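Local coordinates for protein Rik1-associated factor 1 (Schizosaccharomyces pombe, PDB 4O9D) that is a component of the Clr4 methyltransferase complex, which contributes to heterochromatin by methylating histone H3; this chain is the protein's WD-repeat propeller domain, at residues Tyr152-Ser157 with Ser168-Tyr173; Asp197-Gly202 with Phe218-Ala223; Gln278-His283 with Ser296-Gln301; Leu317-Thr322 with Gly355-Val360. All blocks are in the same frame, centred on the assembly; numbering follows the deposited sequence.

Contact 1: residues Tyr152-Ser157 with Ser168-Tyr173; sequences YGYLLS and SANLIY. With EDO (1,2-ethanediol), chain F.
The ring of Tyr154 and the amide of Asn170 lie side by side, their planes 78° apart, with OD1 of Asn170 at the ring's edge, 3.2 Å from CD1 of Tyr154. Phe126 packs edge-to-face with the same ring, and the Tyr154 hydroxyl is hydrogen-bonded to Asn150. The Tyr152 ring has CB of Asn170 at its edge, while CG1 of Ile172 approaches obliquely, 3.4 Å from CE2 of Tyr152. These rings belong to an antiparallel beta hairpin, the third and fourth strands, 153-158 and 165-171, of a four-stranded propeller blade.

Side chains alternate between the two faces of the hairpin. Tyr154, Leu156, Ser168 and Asn170 share one face; Leu155, Ala169 and Leu171 share the other, where a CB on Gly153 would press against CD1 of Leu171. Gly153 and Leu171 exchange two backbone bonds, Leu171 N reaching Gly153 O at 2.7 Å, and Leu155 and Ala169 form the second hydrogen-bonded pair. Leu155 and Leu171 cross at about a right angle, CG of Leu155 lying 3.9 Å from CD1 of Leu171, and both press on Val199 of the next blade.

A chi1 of -67° puts CG of Asn170 beside its backbone N, and from there OD1 meets the Tyr154 edge and accepts a hydrogen bond of 2.8 Å from O2 of an ethanediol, probably left from the crystallisation liquor. This O2 sits at the Tyr154 edge as well. Farther along the same face the packing is tight: CD2 of Leu156 comes within 3.3 Å of CB of Ser168.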
loop_
_atom_site.group_PDB
_atom_site.type_symbol
_atom_site.label_atom_id
_atom_site.label_comp_id
_atom_site.label_asym_id
_atom_site.label_seq_id
_atom_site.Cartn_x
_atom_site.Cartn_y
_atom_site.Cartn_z
ATOM N N TYR A 152 12.202 -0.284 14.313
ATOM C CA TYR A 152 12.217 -1.751 14.197
ATOM C C TYR A 152 11.281 -2.282 13.106
ATOM O O TYR A 152 10.198 -1.739 12.910
ATOM C CB TYR A 152 11.740 -2.383 15.523
ATOM C CG TYR A 152 12.772 -2.306 16.625
ATOM C CD1 TYR A 152 13.180 -1.075 17.134
ATOM C CD2 TYR A 152 13.339 -3.466 17.166
ATOM C CE1 TYR A 152 14.135 -0.991 18.163
ATOM C CE2 TYR A 152 14.301 -3.389 18.177
ATOM C CZ TYR A 152 14.688 -2.149 18.672
ATOM O OH TYR A 152 15.641 -2.065 19.669
ATOM N N GLY A 153 11.686 -3.371 12.449
ATOM C CA GLY A 153 10.746 -4.298 11.826
ATOM C C GLY A 153 10.464 -5.486 12.773
ATOM O O GLY A 153 11.273 -5.812 13.647
ATOM N N TYR A 154 9.310 -6.118 12.617
ATOM C CA TYR A 154 8.998 -7.341 13.360
ATOM C C TYR A 154 8.503 -8.417 12.374
ATOM O O TYR A 154 7.913 -8.091 11.324
ATOM C CB TYR A 154 7.932 -7.046 14.402
ATOM C CG TYR A 154 8.266 -5.915 15.348
ATOM C CD1 TYR A 154 8.977 -6.151 16.526
ATOM C CD2 TYR A 154 7.854 -4.619 15.085
ATOM C CE1 TYR A 154 9.287 -5.114 17.405
ATOM C CE2 TYR A 154 8.144 -3.583 15.951
ATOM C CZ TYR A 154 8.870 -3.846 17.124
ATOM O OH TYR A 154 9.160 -2.824 17.994
ATOM N N LEU A 155 8.811 -9.680 12.674
ATOM C CA LEU A 155 8.236 -10.815 11.963
ATOM C C LEU A 155 7.333 -11.584 12.947
ATOM O O LEU A 155 7.791 -11.989 14.027
ATOM C CB LEU A 155 9.325 -11.749 11.419
ATOM C CG LEU A 155 10.283 -11.236 10.322
ATOM C CD1 LEU A 155 11.317 -12.325 10.032
ATOM C CD2 LEU A 155 9.514 -10.821 9.039
ATOM N N LEU A 156 6.080 -11.803 12.567
ATOM C CA LEU A 156 5.114 -12.462 13.446
ATOM C C LEU A 156 4.498 -13.691 12.802
ATOM O O LEU A 156 4.109 -13.640 11.645
ATOM C CB LEU A 156 3.980 -11.497 13.788
ATOM C CG LEU A 156 4.374 -10.178 14.437
ATOM C CD1 LEU A 156 3.157 -9.276 14.643
ATOM C CD2 LEU A 156 5.081 -10.450 15.750
ATOM N N SER A 157 4.396 -14.800 13.531
ATOM C CA SER A 157 3.632 -15.932 13.011
ATOM C C SER A 157 2.342 -16.109 13.796
ATOM O O SER A 157 2.239 -15.663 14.945
ATOM C CB SER A 157 4.453 -17.223 12.997
ATOM O OG SER A 157 4.533 -17.799 14.277
ATOM N N SER A 168 7.401 -14.057 17.689
ATOM C CA SER A 168 7.826 -12.766 17.173
ATOM C C SER A 168 9.349 -12.699 17.113
ATOM O O SER A 168 10.057 -13.361 17.900
ATOM C CB SER A 168 7.262 -11.587 18.004
ATOM O OG SER A 168 7.818 -11.527 19.311
ATOM N N ALA A 169 9.839 -11.891 16.176
ATOM C CA ALA A 169 11.275 -11.684 15.987
ATOM C C ALA A 169 11.514 -10.236 15.596
ATOM O O ALA A 169 10.773 -9.675 14.774
ATOM C CB ALA A 169 11.821 -12.626 14.892
ATOM N N ASN A 170 12.560 -9.640 16.159
ATOM C CA ASN A 170 12.879 -8.243 15.899
ATOM C C ASN A 170 13.861 -8.174 14.737
ATOM O O ASN A 170 14.804 -8.989 14.660
ATOM C CB ASN A 170 13.522 -7.588 17.126
ATOM C CG ASN A 170 12.571 -7.456 18.301
ATOM O OD1 ASN A 170 11.354 -7.511 18.150
ATOM N ND2 ASN A 170 13.130 -7.274 19.484
ATOM N N LEU A 171 13.615 -7.233 13.821
ATOM C CA LEU A 171 14.531 -6.946 12.736
ATOM C C LEU A 171 15.177 -5.588 13.017
ATOM O O LEU A 171 14.541 -4.525 12.881
ATOM C CB LEU A 171 13.800 -6.916 11.367
ATOM C CG LEU A 171 13.008 -8.167 10.952
ATOM C CD1 LEU A 171 12.174 -7.880 9.655
ATOM C CD2 LEU A 171 13.909 -9.363 10.764
ATOM N N ILE A 172 16.458 -5.638 13.365
ATOM C CA ILE A 172 17.150 -4.519 13.993
ATOM C C ILE A 172 18.325 -4.123 13.117
ATOM O O ILE A 172 19.138 -4.965 12.764
ATOM C CB ILE A 172 17.652 -4.935 15.425
ATOM C CG1 ILE A 172 16.461 -5.260 16.339
ATOM C CG2 ILE A 172 18.496 -3.851 16.078
ATOM C CD1 ILE A 172 16.889 -5.809 17.703
ATOM N N TYR A 173 18.378 -2.855 12.712
ATOM C CA TYR A 173 19.526 -2.352 11.958
ATOM C C TYR A 173 20.073 -1.236 12.831
ATOM O O TYR A 173 19.562 -0.117 12.807
ATOM C CB TYR A 173 19.090 -1.863 10.573
ATOM C CG TYR A 173 20.169 -1.224 9.703
ATOM C CD1 TYR A 173 21.509 -1.267 10.057
ATOM C CD2 TYR A 173 19.816 -0.557 8.522
ATOM C CE1 TYR A 173 22.478 -0.678 9.251
ATOM C CE2 TYR A 173 20.766 0.042 7.716
ATOM C CZ TYR A 173 22.094 -0.024 8.076
ATOM O OH TYR A 173 23.037 0.572 7.274
HETATM C C1 EDO F . 10.472 -10.505 21.445
HETATM O O1 EDO F . 10.599 -9.158 21.930
HETATM C C2 EDO F . 10.500 -10.423 19.921
HETATM O O2 EDO F . 9.703 -9.300 19.505
#

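Contact 2: residues Asp197-Gly202 with Phe218-Ala223; sequences DKVIIG and FDASTA
Ile201 and Phe218 make the apolar centre, their side chains crossing obliquely with CD1 of Ile201 3.6 Å from CE1 of the Phe218 ring. Val199 continues this face, its CB set against CB of Phe218. Its CG2, anti to the carbonyl carbon, turns instead to Ala220, whose CB is 3.8 Å away from Val199 CG2; CB of Asp197 touches the same methyl.

Round this core runs an antiparallel beta hairpin. Val199 and Phe218 are its hydrogen-bonded pair, with 2.8 Å from Val199 N to Phe218 O and the reciprocal bond equally short. Beyond the last paired residues, Ala220 N still donates to Asp197 O as the second chain bends into a turn.

The polar edge lies on the other face. The Lys198 chain bends at chi2 (-65°) and then extends, and NZ of Lys198 forms a salt bridge with OD1 of Asp219 at 2.9 Å, meeting that oxygen on its anti side. The other carboxylate oxygen is turned to the chain's own continuation: OD2 of Asp219 accepts from the backbone N of Thr222, an Asx motif, and from OG1 of Thr222 at 2.7 Å. One water donates to Asp197 O and to Asp219 OD1 and accepts from Ser221 N, so it bridges the two strands just where their pairing ends.

These are the two middle strands of a blade. Val199 packs on Ile186 and Phe188 of strand 182-189, while Val199 and Phe218 both lean on Leu171 of strand 165-171 in the preceding blade, and Tyr173, just before helix 174-178, touches Phe218.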
loop_
_atom_site.group_PDB
_atom_site.type_symbol
_atom_site.label_atom_id
_atom_site.label_comp_id
_atom_site.label_asym_id
_atom_site.label_seq_id
_atom_site.Cartn_x
_atom_site.Cartn_y
_atom_site.Cartn_z
ATOM N N ASP A 197 13.547 -16.812 1.840
ATOM C CA ASP A 197 12.866 -15.529 2.095
ATOM C C ASP A 197 13.779 -14.457 2.675
ATOM O O ASP A 197 14.482 -14.690 3.653
ATOM C CB ASP A 197 11.684 -15.722 3.047
ATOM C CG ASP A 197 10.454 -16.294 2.349
ATOM O OD1 ASP A 197 10.592 -16.798 1.214
ATOM O OD2 ASP A 197 9.354 -16.245 2.941
ATOM N N LYS A 198 13.753 -13.269 2.075
ATOM C CA LYS A 198 14.441 -12.103 2.643
ATOM C C LYS A 198 13.383 -11.013 2.864
ATOM O O LYS A 198 12.300 -11.067 2.271
ATOM C CB LYS A 198 15.540 -11.589 1.695
ATOM C CG LYS A 198 16.536 -12.651 1.188
ATOM C CD LYS A 198 17.377 -13.211 2.344
ATOM C CE LYS A 198 18.311 -14.340 1.884
ATOM N NZ LYS A 198 19.438 -14.589 2.852
ATOM N N VAL A 199 13.707 -10.033 3.697
ATOM C CA VAL A 199 12.790 -8.965 4.069
ATOM C C VAL A 199 13.508 -7.676 3.727
ATOM O O VAL A 199 14.622 -7.424 4.198
ATOM C CB VAL A 199 12.494 -8.982 5.576
ATOM C CG1 VAL A 199 11.520 -7.852 5.963
ATOM C CG2 VAL A 199 11.956 -10.358 5.975
ATOM N N ILE A 200 12.876 -6.875 2.879
ATOM C CA ILE A 200 13.408 -5.580 2.503
ATOM C C ILE A 200 12.737 -4.545 3.400
ATOM O O ILE A 200 11.515 -4.546 3.550
ATOM C CB ILE A 200 13.060 -5.270 1.013
ATOM C CG1 ILE A 200 13.595 -6.373 0.087
ATOM C CG2 ILE A 200 13.570 -3.900 0.620
ATOM C CD1 ILE A 200 12.774 -6.471 -1.276
ATOM N N ILE A 201 13.517 -3.665 4.009
ATOM C CA ILE A 201 12.932 -2.594 4.805
ATOM C C ILE A 201 13.395 -1.207 4.343
ATOM O O ILE A 201 14.595 -0.950 4.184
ATOM C CB ILE A 201 13.308 -2.710 6.275
ATOM C CG1 ILE A 201 12.888 -4.070 6.830
ATOM C CG2 ILE A 201 12.648 -1.577 7.098
ATOM C CD1 ILE A 201 13.056 -4.182 8.323
ATOM N N GLY A 202 12.446 -0.300 4.199
ATOM C CA GLY A 202 12.775 1.051 3.771
ATOM C C GLY A 202 12.610 1.965 4.952
ATOM O O GLY A 202 11.624 1.840 5.681
ATOM N N PHE A 218 17.129 -8.057 5.207
ATOM C CA PHE A 218 17.227 -9.002 6.327
ATOM C C PHE A 218 16.956 -10.442 5.836
ATOM O O PHE A 218 16.231 -10.653 4.859
ATOM C CB PHE A 218 16.206 -8.644 7.407
ATOM C CG PHE A 218 16.538 -7.400 8.192
ATOM C CD1 PHE A 218 16.244 -6.135 7.685
ATOM C CD2 PHE A 218 17.113 -7.500 9.447
ATOM C CE1 PHE A 218 16.547 -4.988 8.421
ATOM C CE2 PHE A 218 17.418 -6.373 10.184
ATOM C CZ PHE A 218 17.145 -5.112 9.674
ATOM N N ASP A 219 17.534 -11.438 6.504
ATOM C CA ASP A 219 17.177 -12.830 6.232
ATOM C C ASP A 219 15.982 -13.205 7.112
ATOM O O ASP A 219 16.012 -12.986 8.333
ATOM C CB ASP A 219 18.366 -13.759 6.531
ATOM C CG ASP A 219 18.031 -15.208 6.285
ATOM O OD1 ASP A 219 17.857 -15.573 5.105
ATOM O OD2 ASP A 219 17.899 -15.961 7.273
ATOM N N ALA A 220 14.919 -13.758 6.525
ATOM C CA ALA A 220 13.714 -14.011 7.320
ATOM C C ALA A 220 13.804 -15.228 8.248
ATOM O O ALA A 220 13.243 -15.193 9.317
ATOM C CB ALA A 220 12.458 -14.131 6.440
ATOM N N SER A 221 14.463 -16.304 7.843
ATOM C CA SER A 221 14.489 -17.478 8.732
ATOM C C SER A 221 15.401 -17.257 9.956
ATOM O O SER A 221 15.129 -17.789 11.033
ATOM C CB SER A 221 14.840 -18.757 7.976
ATOM O OG SER A 221 16.014 -18.607 7.215
ATOM N N THR A 222 16.460 -16.457 9.812
ATOM C CA THR A 222 17.283 -16.102 10.967
ATOM C C THR A 222 16.913 -14.740 11.557
ATOM O O THR A 222 17.395 -14.378 12.633
ATOM C CB THR A 222 18.792 -16.112 10.644
ATOM O OG1 THR A 222 19.088 -15.156 9.609
ATOM C CG2 THR A 222 19.240 -17.509 10.202
ATOM N N ALA A 223 16.082 -13.969 10.851
ATOM C CA ALA A 223 15.759 -12.625 11.305
ATOM C C ALA A 223 17.003 -11.754 11.501
ATOM O O ALA A 223 17.035 -10.904 12.386
ATOM C CB ALA A 223 14.984 -12.690 12.599
HETATM O O HOH W 1 15.336 -16.688 5.080
#

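Contact 3: residues Gln278-His283 with Ser296-Gln301; sequences QKDINH and SGTDNQ
Gln278 and Asp299 cross at about a right angle, their amide and carboxylate planes 40° apart. NE2 of Gln278 donates to OD1 of Asp299 at 3.1 Å in a nearly straight bond (177°); the oxygen lies in the amide plane and is met on its syn side. From the opposite face of the carboxylate Gln301 N reaches the same OD1, an Asx turn, while Gln301 NE2 bonds OD2 of Asp299 from above the plane. CG of Asp299 stands between its backbone N and carbonyl carbon (chi1 59°), where the carboxylate can face both glutamines. An alanine in place of Asp299 would probably leave Gln278 NE2 without this acceptor and the side-chain amide of Gln301 freer to turn.

Asp299 sits in the type I turn Gly297-Asn300, which joins strands 292-297 and 301-306 within repeat WD 2. Its pairing with Gln278, whose OE1 bonds Ser295, resembles the Asp-His-Ser/Thr network of WD40 propellers, with a glutamine where histidine is usual. Strand 292-297 pairs with strand 281-286 through a classic beta bulge: Asn282 N and His283 N both donate to Ser296 O, the former at 2.9 Å.

Thr298 lies at about a right angle to both Asp280 and Asn282. Its CG2 rests 3.4 Å from CB of Asp280, and its backbone N donates to Asp280 O. Asp280 OD1 turns elsewhere, to Asn253, and Asn282 ND2 to the carbonyls of Ala337 and Ile339.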
loop_
_atom_site.group_PDB
_atom_site.type_symbol
_atom_site.label_atom_id
_atom_site.label_comp_id
_atom_site.label_asym_id
_atom_site.label_seq_id
_atom_site.Cartn_x
_atom_site.Cartn_y
_atom_site.Cartn_z
ATOM N N GLN A 278 10.617 15.658 -9.532
ATOM C CA GLN A 278 9.597 15.601 -8.484
ATOM C C GLN A 278 10.216 15.677 -7.097
ATOM O O GLN A 278 11.128 14.924 -6.774
ATOM C CB GLN A 278 8.799 14.301 -8.596
ATOM C CG GLN A 278 8.047 14.206 -9.894
ATOM C CD GLN A 278 7.550 12.824 -10.175
ATOM O OE1 GLN A 278 8.341 11.899 -10.346
ATOM N NE2 GLN A 278 6.231 12.668 -10.225
ATOM N N LYS A 279 9.708 16.577 -6.268
ATOM C CA LYS A 279 10.271 16.762 -4.951
ATOM C C LYS A 279 9.673 15.797 -3.925
ATOM O O LYS A 279 10.231 15.634 -2.842
ATOM C CB LYS A 279 10.071 18.210 -4.508
ATOM C CG LYS A 279 8.646 18.543 -4.151
ATOM C CD LYS A 279 8.341 20.007 -4.440
ATOM C CE LYS A 279 7.160 20.495 -3.620
ATOM N NZ LYS A 279 7.366 21.913 -3.193
ATOM N N ASP A 280 8.554 15.148 -4.262
ATOM C CA ASP A 280 7.935 14.199 -3.341
ATOM C C ASP A 280 7.327 13.043 -4.120
ATOM O O ASP A 280 6.260 13.190 -4.728
ATOM C CB ASP A 280 6.843 14.897 -2.514
ATOM C CG ASP A 280 6.437 14.096 -1.273
ATOM O OD1 ASP A 280 6.687 12.864 -1.212
ATOM O OD2 ASP A 280 5.860 14.711 -0.354
ATOM N N ILE A 281 7.986 11.886 -4.105
ATOM C CA ILE A 281 7.461 10.737 -4.839
ATOM C C ILE A 281 6.542 9.912 -3.923
ATOM O O ILE A 281 6.956 9.449 -2.828
ATOM C CB ILE A 281 8.593 9.818 -5.382
ATOM C CG1 ILE A 281 9.560 10.578 -6.293
ATOM C CG2 ILE A 281 8.001 8.621 -6.122
ATOM C CD1 ILE A 281 10.663 9.647 -6.870
ATOM N N ASN A 282 5.297 9.722 -4.360
ATOM C CA ASN A 282 4.330 8.908 -3.617
ATOM C C ASN A 282 4.422 7.420 -3.990
ATOM O O ASN A 282 4.303 6.561 -3.113
ATOM C CB ASN A 282 2.885 9.355 -3.886
ATOM C CG ASN A 282 2.539 10.706 -3.257
ATOM O OD1 ASN A 282 3.199 11.181 -2.344
ATOM N ND2 ASN A 282 1.484 11.319 -3.759
ATOM N N HIS A 283 4.599 7.113 -5.282
ATOM C CA HIS A 283 4.536 5.720 -5.743
ATOM C C HIS A 283 5.460 5.489 -6.932
ATOM O O HIS A 283 5.425 6.255 -7.909
ATOM C CB HIS A 283 3.102 5.336 -6.183
ATOM C CG HIS A 283 2.079 5.449 -5.098
ATOM N ND1 HIS A 283 2.002 4.550 -4.060
ATOM C CD2 HIS A 283 1.101 6.367 -4.879
ATOM C CE1 HIS A 283 1.031 4.912 -3.234
ATOM N NE2 HIS A 283 0.459 6.000 -3.716
ATOM N N SER A 296 5.241 8.492 -9.593
ATOM C CA SER A 296 4.076 9.373 -9.494
ATOM C C SER A 296 4.216 10.246 -8.266
ATOM O O SER A 296 4.500 9.762 -7.153
ATOM C CB SER A 296 2.753 8.595 -9.412
ATOM O OG SER A 296 2.629 7.600 -10.412
ATOM N N GLY A 297 3.993 11.542 -8.429
ATOM C CA GLY A 297 4.306 12.437 -7.329
ATOM C C GLY A 297 3.200 13.332 -6.859
ATOM O O GLY A 297 2.070 13.296 -7.374
ATOM N N THR A 298 3.554 14.149 -5.870
ATOM C CA THR A 298 2.665 15.177 -5.341
ATOM C C THR A 298 2.499 16.302 -6.339
ATOM O O THR A 298 1.649 17.168 -6.121
ATOM C CB THR A 298 3.197 15.783 -4.008
ATOM O OG1 THR A 298 4.414 16.512 -4.259
ATOM C CG2 THR A 298 3.457 14.667 -2.960
ATOM N N ASP A 299 3.292 16.304 -7.418
ATOM C CA ASP A 299 3.060 17.234 -8.544
ATOM C C ASP A 299 1.894 16.843 -9.439
ATOM O O ASP A 299 1.610 17.505 -10.452
ATOM C CB ASP A 299 4.314 17.428 -9.406
ATOM C CG ASP A 299 4.848 16.129 -10.008
ATOM O OD1 ASP A 299 4.324 15.032 -9.706
ATOM O OD2 ASP A 299 5.839 16.222 -10.777
ATOM N N ASN A 300 1.203 15.779 -9.064
ATOM C CA ASN A 300 0.061 15.323 -9.835
ATOM C C ASN A 300 0.453 14.875 -11.242
ATOM O O ASN A 300 -0.306 15.057 -12.185
ATOM C CB ASN A 300 -0.989 16.445 -9.911
ATOM C CG ASN A 300 -2.413 15.945 -9.668
ATOM O OD1 ASN A 300 -2.637 14.907 -9.024
ATOM N ND2 ASN A 300 -3.390 16.691 -10.187
ATOM N N GLN A 301 1.639 14.293 -11.408
ATOM C CA GLN A 301 1.970 13.700 -12.706
ATOM C C GLN A 301 2.898 12.519 -12.483
ATOM O O GLN A 301 3.458 12.388 -11.402
ATOM C CB GLN A 301 2.615 14.737 -13.636
ATOM C CG GLN A 301 3.913 15.318 -13.113
ATOM C CD GLN A 301 4.302 16.594 -13.856
ATOM O OE1 GLN A 301 3.520 17.119 -14.666
ATOM N NE2 GLN A 301 5.501 17.110 -13.573
HETATM O O HOH W 2 6.355 16.026 -6.341
HETATM O O HOH W 3 4.108 5.435 -10.323
#

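Contact 4: residues Leu317-Thr322 with Gly355-Val360; sequences LKHGKT and GSDGIV
OD1 of Asp357 is gripped twice: ND1 of His319 donates to it at 2.9 Å, on the syn side, and the backbone N of Ile359 reaches it from above the carboxylate plane, at 3.2 Å from OD1 of Asp357. This is the Asp-His-Ser/Thr network of WD40 propellers. The histidine comes from the loop after strand 315-318, which leads to the next blade, the aspartate from the turn between strands 351-354 and 359-363 in repeat WD 3, and NE2 of His319 goes on to the hydroxyl of Thr353.

His319 and Asp357 cross at about a right angle, with ring and carboxylate planes 68° apart. The other carboxylate oxygen is taken by the backbone: Gly320 N donates to Asp357 OD2 at 2.9 Å, almost straight, and ND1 of His319 has a weak second bond to it. In the type I turn Gly355-Gly358, a chi1 of 51° sets Asp357 CG between its own backbone N and carbonyl carbon, where the carboxylate faces both His319 and Ile359 N, the latter bond making an Asx turn. An alanine here would probably leave His319 ND1, Gly320 N and Ile359 N without the carboxylate they share, and the imidazole less firmly fixed in its rotation.

The turn also meets the ring. Gly355 CA lies over one face in a CH-pi contact, 4.2 Å from the centroid of the His319 ring, where a side chain at Gly355 would clash with ND1. At the ring edge, Ile359 O is 3.0 Å from CE1 of His319. Farther out, Asp357 CB is 3.3 Å from the backbone O of Lys321.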
loop_
_atom_site.group_PDB
_atom_site.type_symbol
_atom_site.label_atom_id
_atom_site.label_comp_id
_atom_site.label_asym_id
_atom_site.label_seq_id
_atom_site.Cartn_x
_atom_site.Cartn_y
_atom_site.Cartn_z
ATOM N N LEU A 317 2.903 11.739 -17.748
ATOM C CA LEU A 317 1.471 11.482 -17.731
ATOM C C LEU A 317 0.811 12.396 -16.715
ATOM O O LEU A 317 0.900 12.137 -15.507
ATOM C CB LEU A 317 1.214 10.039 -17.319
ATOM C CG LEU A 317 2.101 8.953 -17.937
ATOM C CD1 LEU A 317 1.723 7.661 -17.228
ATOM C CD2 LEU A 317 1.901 8.835 -19.454
ATOM N N LYS A 318 0.130 13.437 -17.191
ATOM C CA LYS A 318 -0.321 14.515 -16.322
ATOM C C LYS A 318 -1.782 14.410 -15.874
ATOM O O LYS A 318 -2.647 13.991 -16.631
ATOM C CB LYS A 318 -0.129 15.850 -17.036
ATOM C CG LYS A 318 1.318 16.249 -17.231
ATOM C CD LYS A 318 1.432 17.451 -18.188
ATOM C CE LYS A 318 2.748 18.200 -17.959
ATOM N NZ LYS A 318 2.949 19.356 -18.877
ATOM N N HIS A 319 -2.061 14.819 -14.643
ATOM C CA HIS A 319 -3.451 15.043 -14.256
ATOM C C HIS A 319 -3.742 16.537 -14.248
ATOM O O HIS A 319 -2.847 17.360 -14.427
ATOM C CB HIS A 319 -3.763 14.442 -12.885
ATOM C CG HIS A 319 -4.039 12.973 -12.926
ATOM N ND1 HIS A 319 -5.277 12.435 -12.634
ATOM C CD2 HIS A 319 -3.243 11.933 -13.253
ATOM C CE1 HIS A 319 -5.223 11.124 -12.771
ATOM N NE2 HIS A 319 -4.004 10.794 -13.148
ATOM N N GLY A 320 -4.993 16.880 -13.993
ATOM C CA GLY A 320 -5.430 18.258 -14.076
ATOM C C GLY A 320 -5.394 19.005 -12.763
ATOM O O GLY A 320 -4.836 18.548 -11.765
ATOM N N LYS A 321 -6.005 20.178 -12.764
ATOM C CA LYS A 321 -5.965 21.056 -11.603
ATOM C C LYS A 321 -6.651 20.369 -10.437
ATOM O O LYS A 321 -7.613 19.645 -10.619
ATOM C CB LYS A 321 -6.661 22.389 -11.901
ATOM C CG LYS A 321 -6.710 22.782 -13.387
ATOM C CD LYS A 321 -5.335 22.793 -14.047
ATOM C CE LYS A 321 -5.208 23.916 -15.082
ATOM N NZ LYS A 321 -6.334 23.951 -16.083
ATOM N N THR A 322 -6.140 20.608 -9.240
ATOM C CA THR A 322 -6.606 19.929 -8.049
ATOM C C THR A 322 -8.045 20.322 -7.746
ATOM O O THR A 322 -8.460 21.440 -8.041
ATOM C CB THR A 322 -5.727 20.301 -6.861
ATOM O OG1 THR A 322 -6.215 19.666 -5.672
ATOM C CG2 THR A 322 -5.724 21.828 -6.669
ATOM N N GLY A 355 -5.547 10.989 -9.395
ATOM C CA GLY A 355 -4.938 12.180 -8.840
ATOM C C GLY A 355 -5.893 13.092 -8.092
ATOM O O GLY A 355 -7.036 12.740 -7.780
ATOM N N SER A 356 -5.405 14.281 -7.788
ATOM C CA SER A 356 -6.172 15.201 -6.961
ATOM C C SER A 356 -7.178 16.001 -7.772
ATOM O O SER A 356 -7.925 16.798 -7.196
ATOM C CB SER A 356 -5.248 16.130 -6.163
ATOM O OG SER A 356 -4.527 17.011 -7.007
ATOM N N ASP A 357 -7.203 15.802 -9.097
ATOM C CA ASP A 357 -8.297 16.316 -9.906
ATOM C C ASP A 357 -9.528 15.426 -9.701
ATOM O O ASP A 357 -10.601 15.711 -10.246
ATOM C CB ASP A 357 -7.919 16.413 -11.415
ATOM C CG ASP A 357 -7.327 15.095 -11.972
ATOM O OD1 ASP A 357 -7.110 14.152 -11.181
ATOM O OD2 ASP A 357 -7.053 15.007 -13.198
ATOM N N GLY A 358 -9.378 14.342 -8.928
ATOM C CA GLY A 358 -10.474 13.410 -8.736
ATOM C C GLY A 358 -10.683 12.433 -9.891
ATOM O O GLY A 358 -11.647 11.670 -9.904
ATOM N N ILE A 359 -9.781 12.428 -10.867
ATOM C CA ILE A 359 -9.973 11.576 -12.040
ATOM C C ILE A 359 -9.071 10.356 -12.014
ATOM O O ILE A 359 -7.911 10.434 -11.621
ATOM C CB ILE A 359 -9.688 12.346 -13.358
ATOM C CG1 ILE A 359 -10.436 13.691 -13.384
ATOM C CG2 ILE A 359 -10.067 11.499 -14.584
ATOM C CD1 ILE A 359 -11.932 13.561 -13.617
ATOM N N VAL A 360 -9.621 9.232 -12.451
ATOM C CA VAL A 360 -8.837 8.030 -12.713
ATOM C C VAL A 360 -8.570 7.979 -14.210
ATOM O O VAL A 360 -9.505 7.898 -14.999
ATOM C CB VAL A 360 -9.580 6.753 -12.262
ATOM C CG1 VAL A 360 -8.790 5.504 -12.652
ATOM C CG2 VAL A 360 -9.839 6.797 -10.740
#

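How the contacts relate
The four contacts follow one another along the chain and form two neighbouring pairs on the propeller. Contacts 1 and 2, with centres 9 Å apart, belong to successive blades and interlock by packing: Leu171 CD1 lies 3.7 Å from Val199 CG1. Contacts 3 and 4, centres 12 Å apart, are joined through Asn300, whose O and OD1 probably accept hydrogen bonds from His319 N and Ser356 N, the first at 3.0 Å between Asn300 O and His319 N. Contacts 1 and 4 stand on opposite sides of the chain's centre, their centres 38 Å apart. The ethanediol at contact 1 is probably a crystallisation additive and no evidence of a natural ligand site.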